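Local coordinates for protein xylulose kinase (PDB 2ITM) that catalyses the ATP-dependent phosphorylation of D-xylulose to D-xylulose 5-phosphate, and acts less efficiently on 1-deoxy-D-xylulose, at residues A[210-215]-A[220-225]. Residues are numbered along the deposited sequence; the frame is centred on the assembly and turned at random.
Sequences GALLPE and WGMATV
The indole of W220 meets L212 obliquely: CD1 of L212 lies 4.4 Å from CE3 of W220, an atom of the six-membered ring. At the pyrrole end, NE1 is hydrogen-bonded to OD2 of D53 in helix 45-62, a bond that would restrain the turn of the indole. The same L212 methyl also touches M222, with CD1 3.7 Å from CG of M222, and the two side chains cross at about a right angle. With CG anti to its carbonyl carbon (chi1 -54°), L212 reaches toward segment 220-225; a serine here would probably open a gap between W220 and M222. One backbone hydrogen bond crosses, L212 N to V225 O at 3.0 Å, with an N-H...O angle of 160°. V225 O also receives a bent CA-H...O contact (126° at H) from A211, whose CA is 3.2 Å away. At the exposed margin CB of T224, the centre of an inverse gamma turn, packs 3.5 Å from L212 O. The contact thus joins the ends of a strand-helix-strand connection, 208-211 to 226-232, at the edge of the N-terminal FGGY domain's mixed sheet. Its chemistry implies closure by a buried L212-W220-M222 apolar core and one nearly straight backbone bond, away from the xylulose pocket.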
loop_
_atom_site.group_PDB
_atom_site.type_symbol
_atom_site.label_atom_id
_atom_site.label_comp_id
_atom_site.label_asym_id
_atom_site.label_seq_id
_atom_site.Cartn_x
_atom_site.Cartn_y
_atom_site.Cartn_z
ATOM N N GLY A 210 18.605 -50.650 7.855
ATOM C CA GLY A 210 19.848 -51.150 7.325
ATOM C C GLY A 210 21.034 -50.557 8.037
ATOM O O GLY A 210 20.931 -50.117 9.175
ATOM N N ALA A 211 22.166 -50.551 7.349
ATOM C CA ALA A 211 23.399 -50.028 7.883
ATOM C C ALA A 211 24.197 -49.345 6.790
ATOM O O ALA A 211 23.972 -49.586 5.618
ATOM C CB ALA A 211 24.199 -51.123 8.501
ATOM N N LEU A 212 25.120 -48.478 7.183
ATOM C CA LEU A 212 26.064 -47.915 6.238
ATOM C C LEU A 212 26.803 -49.007 5.505
ATOM O O LEU A 212 27.276 -49.955 6.100
ATOM C CB LEU A 212 27.064 -46.992 6.914
ATOM C CG LEU A 212 26.586 -45.845 7.783
ATOM C CD1 LEU A 212 27.768 -45.056 8.273
ATOM C CD2 LEU A 212 25.603 -44.966 7.068
ATOM N N LEU A 213 26.900 -48.843 4.198
ATOM C CA LEU A 213 27.852 -49.575 3.396
ATOM C C LEU A 213 29.280 -49.363 3.873
ATOM O O LEU A 213 29.684 -48.260 4.180
ATOM C CB LEU A 213 27.715 -49.194 1.926
ATOM C CG LEU A 213 26.318 -49.344 1.335
ATOM C CD1 LEU A 213 26.127 -48.416 0.200
ATOM C CD2 LEU A 213 26.067 -50.765 0.964
ATOM N N PRO A 214 30.027 -50.455 3.917
ATOM C CA PRO A 214 31.479 -50.422 4.170
ATOM C C PRO A 214 32.221 -49.289 3.489
ATOM O O PRO A 214 32.958 -48.579 4.138
ATOM C CB PRO A 214 31.911 -51.771 3.619
ATOM C CG PRO A 214 30.761 -52.623 3.814
ATOM C CD PRO A 214 29.590 -51.782 3.465
ATOM N N GLU A 215 32.029 -49.122 2.191
ATOM C CA GLU A 215 32.721 -48.064 1.483
ATOM C C GLU A 215 32.355 -46.701 2.048
ATOM O O GLU A 215 33.202 -45.850 2.208
ATOM C CB GLU A 215 32.425 -48.127 -0.013
ATOM C CG GLU A 215 32.846 -49.422 -0.687
ATOM C CD GLU A 215 31.846 -50.549 -0.492
ATOM O OE1 GLU A 215 30.707 -50.268 -0.112
ATOM O OE2 GLU A 215 32.225 -51.730 -0.700
ATOM N N TRP A 220 33.833 -42.095 5.774
ATOM C CA TRP A 220 33.332 -41.133 6.748
ATOM C C TRP A 220 33.979 -41.329 8.115
ATOM O O TRP A 220 33.710 -40.602 9.050
ATOM C CB TRP A 220 31.809 -41.230 6.870
ATOM C CG TRP A 220 31.029 -40.611 5.737
ATOM C CD1 TRP A 220 31.516 -39.891 4.700
ATOM C CD2 TRP A 220 29.618 -40.669 5.547
ATOM N NE1 TRP A 220 30.501 -39.492 3.873
ATOM C CE2 TRP A 220 29.322 -39.963 4.372
ATOM C CE3 TRP A 220 28.565 -41.249 6.253
ATOM C CZ2 TRP A 220 28.029 -39.822 3.897
ATOM C CZ3 TRP A 220 27.299 -41.105 5.778
ATOM C CH2 TRP A 220 27.036 -40.399 4.619
ATOM N N GLY A 221 34.843 -42.326 8.210
ATOM C CA GLY A 221 35.559 -42.613 9.434
ATOM C C GLY A 221 34.647 -43.144 10.512
ATOM O O GLY A 221 34.711 -42.716 11.653
ATOM N N MET A 222 33.781 -44.069 10.135
ATOM C CA MET A 222 32.905 -44.684 11.100
ATOM C C MET A 222 32.666 -46.162 10.867
ATOM O O MET A 222 33.021 -46.696 9.832
ATOM C CB MET A 222 31.600 -43.894 11.261
ATOM C CG MET A 222 30.792 -43.681 10.009
ATOM S SD MET A 222 29.814 -42.168 10.028
ATOM C CE MET A 222 28.640 -42.618 11.286
ATOM N N ALA A 223 32.060 -46.811 11.848
ATOM C CA ALA A 223 31.595 -48.195 11.723
ATOM C C ALA A 223 30.398 -48.325 10.786
ATOM O O ALA A 223 29.708 -47.353 10.537
ATOM C CB ALA A 223 31.265 -48.752 13.082
ATOM N N THR A 224 30.162 -49.529 10.277
ATOM C CA THR A 224 28.980 -49.803 9.472
ATOM C C THR A 224 27.728 -49.709 10.318
ATOM O O THR A 224 27.040 -50.686 10.540
ATOM C CB THR A 224 29.051 -51.179 8.795
ATOM O OG1 THR A 224 29.263 -52.199 9.773
ATOM C CG2 THR A 224 30.242 -51.275 7.902
ATOM N N VAL A 225 27.456 -48.499 10.780
ATOM C CA VAL A 225 26.479 -48.223 11.816
ATOM C C VAL A 225 25.041 -48.388 11.310
ATOM O O VAL A 225 24.765 -48.168 10.146
ATOM C CB VAL A 225 26.702 -46.793 12.337
ATOM C CG1 VAL A 225 25.478 -45.939 12.191
ATOM C CG2 VAL A 225 27.258 -46.793 13.732
#